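Local coordinates for secreted protein (Streptomyces lividans TK24, PDB 5LXZ) that is a copper-binding metalloradical protein of the AA5 family, probably working as an oxidase related to galactose oxidase, at residues Gly130-Phe142 with Ala184-Gln196. The protein carries 1 engineered substitution. Sequence-based numbering, arbitrary orientation.
Sequences GTKFTGKENGKTF and AYETGTEDNYRVQ. With PO4 (phosphate ion), chain F; EDO (1,2-ethanediol), chain Q.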
ATOM      1  N   GLY A 130     -17.346  -7.087 -33.033  1.00 16.07           N
ATOM      2  CA  GLY A 130     -17.368  -5.779 -33.639  1.00 16.75           C
ATOM      3  C   GLY A 130     -18.362  -4.833 -32.981  1.00 15.59           C
ATOM      4  O   GLY A 130     -18.549  -3.718 -33.458  1.00 16.54           O
ATOM      5  N   THR A 131     -18.927  -5.246 -31.850  1.00 14.75           N
ATOM      6  CA  THR A 131     -19.755  -4.341 -31.041  1.00 14.40           C
ATOM      7  C   THR A 131     -18.859  -3.234 -30.478  1.00 13.29           C
ATOM      8  O   THR A 131     -17.774  -3.512 -29.954  1.00 12.15           O
ATOM      9  CB  THR A 131     -20.476  -5.105 -29.931  1.00 14.23           C
ATOM     10  OG1 THR A 131     -21.423  -6.008 -30.508  1.00 15.53           O
ATOM     11  CG2 THR A 131     -21.240  -4.183 -28.946  1.00 14.28           C
ATOM     12  N   LYS A 132     -19.364  -2.001 -30.573  1.00 12.51           N
ATOM     13  CA  LYS A 132     -18.671  -0.812 -30.089  1.00 12.43           C
ATOM     14  C   LYS A 132     -19.222  -0.411 -28.742  1.00 11.20           C
ATOM     15  O   LYS A 132     -20.437  -0.407 -28.536  1.00 12.11           O
ATOM     16  CB  LYS A 132     -18.865   0.331 -31.048  1.00 13.76           C
ATOM     17  CG  LYS A 132     -18.030   0.221 -32.309  1.00 15.26           C
ATOM     18  CD  LYS A 132     -18.355   1.312 -33.307  1.00 16.88           C
ATOM     19  CE  LYS A 132     -17.404   1.266 -34.497  0.50 17.01           C
ATOM     20  NZ  LYS A 132     -17.510   2.555 -35.229  0.50 17.90           N
ATOM     21  N   PHE A 133     -18.304  -0.115 -27.816  1.00  9.74           N
ATOM     22  CA  PHE A 133     -18.624   0.266 -26.446  1.00  9.20           C
ATOM     23  C   PHE A 133     -17.987   1.618 -26.261  1.00  8.61           C
ATOM     24  O   PHE A 133     -16.797   1.761 -26.512  1.00  8.90           O
ATOM     25  CB  PHE A 133     -17.992  -0.711 -25.473  1.00  9.27           C
ATOM     26  CG  PHE A 133     -18.526  -2.090 -25.548  1.00 10.45           C
ATOM     27  CD1 PHE A 133     -17.975  -2.998 -26.454  1.00 11.08           C
ATOM     28  CD2 PHE A 133     -19.541  -2.512 -24.696  1.00 11.05           C
ATOM     29  CE1 PHE A 133     -18.458  -4.298 -26.500  1.00 11.86           C
ATOM     30  CE2 PHE A 133     -20.026  -3.827 -24.741  1.00 12.11           C
ATOM     31  CZ  PHE A 133     -19.472  -4.704 -25.652  1.00 12.05           C
ATOM     32  N   THR A 134     -18.756   2.619 -25.807  1.00  7.92           N
ATOM     33  CA  THR A 134     -18.239   3.994 -25.677  1.00  8.87           C
ATOM     34  C   THR A 134     -18.399   4.449 -24.225  1.00  8.08           C
ATOM     35  O   THR A 134     -19.472   4.348 -23.660  1.00  8.47           O
ATOM     36  CB  THR A 134     -18.948   4.937 -26.644  1.00  9.45           C
ATOM     37  OG1 THR A 134     -18.747   4.446 -27.972  1.00 11.07           O
ATOM     38  CG2 THR A 134     -18.417   6.325 -26.569  1.00 10.03           C
ATOM     39  N   GLY A 135     -17.315   4.961 -23.639  1.00  7.76           N
ATOM     40  CA  GLY A 135     -17.340   5.336 -22.236  1.00  7.94           C
ATOM     41  C   GLY A 135     -18.206   6.569 -22.068  1.00  7.77           C
ATOM     42  O   GLY A 135     -18.000   7.606 -22.720  1.00  8.04           O
ATOM     43  N   LYS A 136     -19.168   6.495 -21.166  1.00  7.63           N
ATOM     44  CA  LYS A 136     -20.100   7.604 -21.011  1.00  7.84           C
ATOM     45  C   LYS A 136     -19.424   8.858 -20.449  1.00  7.61           C
ATOM     46  O   LYS A 136     -19.824   9.987 -20.757  1.00  7.91           O
ATOM     47  CB  LYS A 136     -21.282   7.160 -20.158  1.00  8.00           C
ATOM     48  CG  LYS A 136     -22.089   6.117 -20.891  1.00  8.63           C
ATOM     49  CD  LYS A 136     -23.148   5.516 -19.996  1.00  8.84           C
ATOM     50  CE  LYS A 136     -23.903   4.418 -20.712  1.00  9.32           C
ATOM     51  NZ  LYS A 136     -24.897   3.784 -19.837  1.00 10.13           N
ATOM     52  N   GLU A 137     -18.423   8.657 -19.622  1.00  8.09           N
ATOM     53  CA  GLU A 137     -17.598   9.770 -19.147  1.00  8.68           C
ATOM     54  C   GLU A 137     -16.412  10.022 -20.066  1.00  8.50           C
ATOM     55  O   GLU A 137     -16.152  11.175 -20.448  1.00  8.35           O
ATOM     56  CB  GLU A 137     -17.133   9.505 -17.723  1.00 10.03           C
ATOM     57  CG  GLU A 137     -16.334  10.618 -17.095  1.00 11.90           C
ATOM     58  CD  GLU A 137     -15.580  10.186 -15.858  1.00 15.09           C
ATOM     59  OE1 GLU A 137     -15.030   9.062 -15.839  0.50 14.23           O
ATOM     60  OE2 GLU A 137     -15.504  11.031 -14.934  1.00 19.69           O
ATOM     61  N   ASN A 138     -15.642   8.978 -20.362  1.00  8.07           N
ATOM     62  CA  ASN A 138     -14.380   9.188 -21.112  1.00  8.09           C
ATOM     63  C   ASN A 138     -14.536   9.447 -22.604  1.00  8.89           C
ATOM     64  O   ASN A 138     -13.593   9.946 -23.229  1.00  9.73           O
ATOM     65  CB  ASN A 138     -13.338   8.088 -20.854  1.00  8.44           C
ATOM     66  CG  ASN A 138     -13.785   6.704 -21.297  1.00  8.51           C
ATOM     67  OD1 ASN A 138     -14.325   6.523 -22.398  1.00  9.03           O
ATOM     68  ND2 ASN A 138     -13.585   5.728 -20.430  1.00  9.14           N
ATOM     69  N   GLY A 139     -15.673   9.100 -23.183  1.00  8.65           N
ATOM     70  CA  GLY A 139     -15.947   9.341 -24.597  1.00  8.64           C
ATOM     71  C   GLY A 139     -15.175   8.457 -25.535  1.00  9.03           C
ATOM     72  O   GLY A 139     -15.239   8.711 -26.739  1.00 10.45           O
ATOM     73  N   LYS A 140     -14.482   7.445 -25.022  1.00  8.65           N
ATOM     74  CA  LYS A 140     -13.604   6.597 -25.847  1.00  9.72           C
ATOM     75  C   LYS A 140     -14.295   5.309 -26.227  1.00  9.71           C
ATOM     76  O   LYS A 140     -15.089   4.768 -25.464  1.00  8.48           O
ATOM     77  CB  LYS A 140     -12.285   6.323 -25.126  1.00 10.04           C
ATOM     78  CG  LYS A 140     -11.477   7.619 -25.064  1.00 11.85           C
ATOM     79  CD  LYS A 140     -10.147   7.472 -24.402  1.00 13.75           C
ATOM     80  CE  LYS A 140      -9.499   8.825 -24.340  1.00 15.63           C
ATOM     81  NZ  LYS A 140      -8.294   8.748 -23.516  1.00 17.60           N
ATOM     82  N   THR A 141     -13.990   4.806 -27.422  1.00 10.18           N
ATOM     83  CA  THR A 141     -14.645   3.627 -27.974  1.00 10.45           C
ATOM     84  C   THR A 141     -13.695   2.420 -28.061  1.00 10.23           C
ATOM     85  O   THR A 141     -12.529   2.560 -28.411  1.00 10.59           O
ATOM     86  CB  THR A 141     -15.239   3.959 -29.354  1.00 11.43           C
ATOM     87  OG1 THR A 141     -16.247   4.969 -29.181  1.00 11.92           O
ATOM     88  CG2 THR A 141     -15.877   2.761 -30.004  1.00 11.78           C
ATOM     89  N   PHE A 142     -14.248   1.265 -27.749  1.00 10.17           N
ATOM     90  CA  PHE A 142     -13.573  -0.029 -27.814  1.00 10.41           C
ATOM     91  C   PHE A 142     -14.466  -1.011 -28.477  1.00 11.18           C
ATOM     92  O   PHE A 142     -15.693  -0.925 -28.344  1.00 10.26           O
ATOM     93  CB  PHE A 142     -13.155  -0.498 -26.423  1.00 10.26           C
ATOM     94  CG  PHE A 142     -12.268   0.497 -25.733  1.00  9.71           C
ATOM     95  CD1 PHE A 142     -12.819   1.591 -25.049  1.00  9.72           C
ATOM     96  CD2 PHE A 142     -10.894   0.425 -25.839  1.00  9.91           C
ATOM     97  CE1 PHE A 142     -12.011   2.531 -24.490  1.00 10.17           C
ATOM     98  CE2 PHE A 142     -10.080   1.374 -25.249  1.00 10.23           C
ATOM     99  CZ  PHE A 142     -10.637   2.435 -24.600  1.00 10.19           C
ATOM    100  N   ALA A 184      -3.185   7.559 -26.866  1.00 17.15           N
ATOM    101  CA  ALA A 184      -4.286   8.519 -26.881  1.00 16.99           C
ATOM    102  C   ALA A 184      -5.667   7.854 -26.736  1.00 16.05           C
ATOM    103  O   ALA A 184      -6.657   8.505 -26.353  1.00 18.58           O
ATOM    104  CB  ALA A 184      -4.245   9.343 -28.155  1.00 18.26           C
ATOM    105  N   TYR A 185      -5.738   6.583 -27.055  1.00 13.99           N
ATOM    106  CA  TYR A 185      -6.981   5.844 -27.006  1.00 13.17           C
ATOM    107  C   TYR A 185      -7.191   5.038 -25.730  1.00 12.22           C
ATOM    108  O   TYR A 185      -8.188   4.336 -25.621  1.00 12.40           O
ATOM    109  CB  TYR A 185      -7.086   4.956 -28.239  1.00 13.86           C
ATOM    110  CG  TYR A 185      -6.937   5.789 -29.476  1.00 15.77           C
ATOM    111  CD1 TYR A 185      -7.952   6.658 -29.887  1.00 17.44           C
ATOM    112  CD2 TYR A 185      -5.756   5.736 -30.211  1.00 16.04           C
ATOM    113  CE1 TYR A 185      -7.796   7.460 -31.002  1.00 19.46           C
ATOM    114  CE2 TYR A 185      -5.587   6.524 -31.338  1.00 18.29           C
ATOM    115  CZ  TYR A 185      -6.601   7.389 -31.715  1.00 19.44           C
ATOM    116  OH  TYR A 185      -6.431   8.148 -32.846  1.00 23.92           O
ATOM    117  N   GLU A 186      -6.257   5.145 -24.788  0.50 12.18           N
ATOM    118  CA  GLU A 186      -6.345   4.442 -23.510  0.50 11.94           C
ATOM    119  C   GLU A 186      -7.291   5.125 -22.549  0.50 10.42           C
ATOM    120  O   GLU A 186      -7.529   6.335 -22.627  0.50 10.66           O
ATOM    121  CB  GLU A 186      -4.986   4.395 -22.795  0.50 12.81           C
ATOM    122  CG  GLU A 186      -3.884   3.680 -23.546  0.50 14.39           C
ATOM    123  CD  GLU A 186      -2.571   3.723 -22.785  0.50 15.14           C
ATOM    124  OE1 GLU A 186      -2.534   4.183 -21.619  0.50 16.92           O
ATOM    125  OE2 GLU A 186      -1.552   3.338 -23.372  0.50 18.77           O
ATOM    126  N   THR A 187      -7.767   4.345 -21.584  1.00  9.90           N
ATOM    127  CA  THR A 187      -8.432   4.891 -20.410  1.00  9.66           C
ATOM    128  C   THR A 187      -7.633   4.521 -19.189  1.00  9.51           C
ATOM    129  O   THR A 187      -6.866   3.551 -19.193  1.00  9.90           O
ATOM    130  CB  THR A 187      -9.878   4.397 -20.265  1.00  9.78           C
ATOM    131  OG1 THR A 187      -9.878   3.035 -19.855  1.00 10.32           O
ATOM    132  CG2 THR A 187     -10.644   4.557 -21.570  1.00  9.84           C
ATOM    133  N   GLY A 188      -7.840   5.272 -18.102  1.00  9.56           N
ATOM    134  CA  GLY A 188      -7.109   5.002 -16.869  1.00  9.49           C
ATOM    135  C   GLY A 188      -7.963   4.720 -15.657  1.00  9.97           C
ATOM    136  O   GLY A 188      -7.418   4.409 -14.621  1.00 11.06           O
ATOM    137  N   THR A 189      -9.275   4.808 -15.786  1.00  9.83           N
ATOM    138  CA  THR A 189     -10.172   4.570 -14.653  1.00  9.77           C
ATOM    139  C   THR A 189     -11.399   3.833 -15.158  1.00  9.71           C
ATOM    140  O   THR A 189     -11.649   3.776 -16.359  1.00  9.33           O
ATOM    141  CB  THR A 189     -10.609   5.877 -13.965  1.00 10.22           C
ATOM    142  OG1 THR A 189     -11.307   6.742 -14.888  1.00 10.28           O
ATOM    143  CG2 THR A 189      -9.399   6.591 -13.383  1.00  9.90           C
ATOM    144  N   GLU A 190     -12.179   3.310 -14.227  1.00  9.70           N
ATOM    145  CA  GLU A 190     -13.423   2.655 -14.567  1.00 10.08           C
ATOM    146  C   GLU A 190     -14.380   3.615 -15.266  1.00  9.74           C
ATOM    147  O   GLU A 190     -14.508   4.780 -14.881  1.00 10.97           O
ATOM    148  CB  GLU A 190     -14.082   2.184 -13.285  1.00 10.88           C
ATOM    149  CG  GLU A 190     -15.420   1.478 -13.448  1.00 11.76           C
ATOM    150  CD  GLU A 190     -16.074   1.182 -12.122  1.00 13.19           C
ATOM    151  OE1 GLU A 190     -15.398   0.534 -11.303  1.00 14.76           O
ATOM    152  OE2 GLU A 190     -17.267   1.562 -11.943  1.00 17.16           O
ATOM    153  N   ASP A 191     -15.137   3.100 -16.222  1.00  8.37           N
ATOM    154  CA  ASP A 191     -16.257   3.826 -16.781  1.00  8.30           C
ATOM    155  C   ASP A 191     -17.399   2.847 -17.085  1.00  8.20           C
ATOM    156  O   ASP A 191     -17.197   1.649 -17.074  1.00  7.97           O
ATOM    157  CB  ASP A 191     -15.864   4.662 -18.012  1.00  8.94           C
ATOM    158  CG  ASP A 191     -16.784   5.847 -18.268  1.00  9.96           C
ATOM    159  OD1 ASP A 191     -17.747   6.125 -17.462  1.00 11.36           O
ATOM    160  OD2 ASP A 191     -16.534   6.533 -19.291  1.00  9.73           O
ATOM    161  N   ASN A 192     -18.570   3.422 -17.264  1.00  8.96           N
ATOM    162  CA  ASN A 192     -19.767   2.755 -17.734  1.00  9.45           C
ATOM    163  C   ASN A 192     -19.845   3.028 -19.210  1.00  8.99           C
ATOM    164  O   ASN A 192     -19.704   4.205 -19.647  1.00  8.82           O
ATOM    165  CB  ASN A 192     -20.975   3.329 -16.989  1.00 10.44           C
ATOM    166  CG  ASN A 192     -22.275   2.666 -17.314  1.00 12.34           C
ATOM    167  OD1 ASN A 192     -22.649   2.540 -18.455  1.00 14.00           O
ATOM    168  ND2 ASN A 192     -23.042   2.362 -16.266  1.00 13.97           N
ATOM    169  N   TYR A 193     -20.055   1.979 -19.992  1.00  8.39           N
ATOM    170  CA  TYR A 193     -19.943   2.037 -21.434  1.00  7.80           C
ATOM    171  C   TYR A 193     -21.284   1.828 -22.088  1.00  8.54           C
ATOM    172  O   TYR A 193     -21.977   0.877 -21.757  1.00  8.46           O
ATOM    173  CB  TYR A 193     -18.956   0.969 -21.959  1.00  7.39           C
ATOM    174  CG  TYR A 193     -17.539   1.374 -21.665  1.00  6.95           C
ATOM    175  CD1 TYR A 193     -17.013   1.232 -20.377  1.00  6.76           C
ATOM    176  CD2 TYR A 193     -16.746   1.961 -22.613  1.00  7.11           C
ATOM    177  CE1 TYR A 193     -15.728   1.642 -20.076  1.00  6.95           C
ATOM    178  CE2 TYR A 193     -15.466   2.398 -22.329  1.00  7.01           C
ATOM    179  CZ  TYR A 193     -14.943   2.239 -21.053  1.00  6.96           C
ATOM    180  OH  TYR A 193     -13.665   2.735 -20.782  1.00  7.41           O
ATOM    181  N   ARG A 194     -21.633   2.687 -23.030  1.00  8.09           N
ATOM    182  CA  ARG A 194     -22.819   2.547 -23.851  1.00  9.01           C
ATOM    183  C   ARG A 194     -22.532   1.535 -24.955  1.00  9.50           C
ATOM    184  O   ARG A 194     -21.508   1.582 -25.554  1.00 10.12           O
ATOM    185  CB  ARG A 194     -23.194   3.914 -24.456  1.00  9.89           C
ATOM    186  CG  ARG A 194     -24.636   3.938 -24.984  1.00 11.21           C
ATOM    187  CD  ARG A 194     -24.949   5.267 -25.672  1.00 12.60           C
ATOM    188  NE  ARG A 194     -24.337   5.365 -26.980  1.00 13.31           N
ATOM    189  CZ  ARG A 194     -24.868   4.918 -28.122  1.00 15.14           C
ATOM    190  NH1 ARG A 194     -26.008   4.263 -28.117  1.00 16.38           N
ATOM    191  NH2 ARG A 194     -24.217   5.087 -29.259  1.00 15.73           N
ATOM    192  N   VAL A 195     -23.468   0.617 -25.191  1.00 11.17           N
ATOM    193  CA  VAL A 195     -23.362  -0.332 -26.293  1.00 12.01           C
ATOM    194  C   VAL A 195     -23.993   0.268 -27.527  1.00 13.17           C
ATOM    195  O   VAL A 195     -25.208   0.483 -27.562  1.00 14.00           O
ATOM    196  CB  VAL A 195     -24.081  -1.641 -25.951  1.00 12.47           C
ATOM    197  CG1 VAL A 195     -23.929  -2.638 -27.108  1.00 13.20           C
ATOM    198  CG2 VAL A 195     -23.527  -2.213 -24.657  1.00 14.23           C
ATOM    199  N   GLN A 196     -23.174   0.558 -28.524  1.00 13.15           N
ATOM    200  CA  GLN A 196     -23.684   1.189 -29.744  1.00 14.84           C
ATOM    201  C   GLN A 196     -24.587   0.229 -30.532  1.00 16.16           C
ATOM    202  O   GLN A 196     -24.313  -0.954 -30.622  1.00 16.32           O
ATOM    203  CB  GLN A 196     -22.551   1.637 -30.639  1.00 16.31           C
ATOM    204  CG  GLN A 196     -21.691   2.723 -30.035  1.00 17.16           C
ATOM    205  CD  GLN A 196     -20.768   3.376 -31.042  1.00 20.48           C
ATOM    206  OE1 GLN A 196     -20.964   3.282 -32.284  1.00 21.72           O
ATOM    207  NE2 GLN A 196     -19.760   4.053 -30.535  1.00 22.93           N
TER
HETATM  208  P   PO4 F 705     -21.894   7.847 -28.160  1.00 16.70           P
HETATM  209  O1  PO4 F 705     -22.375   7.281 -29.489  1.00 18.58           O
HETATM  210  O2  PO4 F 705     -21.964   6.778 -27.116  1.00 16.07           O
HETATM  211  O3  PO4 F 705     -20.479   8.400 -28.379  1.00 18.39           O
HETATM  212  O4  PO4 F 705     -22.748   8.996 -27.774  1.00 19.30           O
HETATM  213  C1  EDO Q 716     -19.617   3.514  -8.981  1.00 38.89           C
HETATM  214  O1  EDO Q 716     -19.424   4.833  -8.478  1.00 37.16           O
HETATM  215  C2  EDO Q 716     -18.265   3.067  -9.491  1.00 35.09           C
HETATM  216  O2  EDO Q 716     -18.099   1.661  -9.647  1.00 38.94           O
HETATM  217  O   HOH W   1     -21.976  -1.737 -31.872  1.00 17.39           O
HETATM  218  O   HOH W   2     -14.003   7.308 -14.296  1.00 13.23           O
HETATM  219  O   HOH W   3     -17.378   6.918 -14.458  1.00 33.88           O
HETATM  220  O   HOH W   4     -12.263   6.136 -17.939  1.00 15.51           O
HETATM  221  O   HOH W   5     -10.282   4.171 -27.574  1.00 12.58           O
HETATM  222  O   HOH W   6     -17.774   5.651 -31.883  1.00 33.81           O
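D191 meets the turn of a β-hairpin with its carboxylate, a worked example of a side chain on one strand fastening the loop of another. Its OD2 takes two backbone N-H groups: E137 N through the syn lone pair, and N138 N at 2.8 Å, on the same syn side but tilted 29° from the carboxylate plane. The turn is braced from within as well, since N138 OD1 accepts K140 N in an Asx turn. With CG set between the backbone N and the carbonyl carbon (chi1 62°), the N138 side chain sends ND2 to Y193 OH (3.0 Å), which lies almost in the amide plane. G135 CA sits over one face of the Y193 ring in a CH-pi contact, 3.8 Å from the centroid. Farther along, Q196 NE2 donates in its amide plane to T134 OG1 (2.8 Å), itself hydrogen-bonded to T141 OG1, while R194 turns its guanidinium edge to a phosphate ion. K136 and K140, extended beyond CG, reach across: K136 NZ approaches N192 OD1 from above its carbonyl plane, whereas K140 NZ meets E186 O at 2.7 Å, nearly in line with the C=O bond. Between strands 132-135 and 191-195 the pairing is antiparallel, T134 and R194 forming the hydrogen-bonded pair. F133, Y193 and V195 share one face of this sheet; F133 and Y193 pack on strand 111-118, and F133 also touches strand 164-177. Within the GlxA β-barrel domain, strand 132-135 lies between 141-144 and 191-195, whose other edge pairs with strand 206-210.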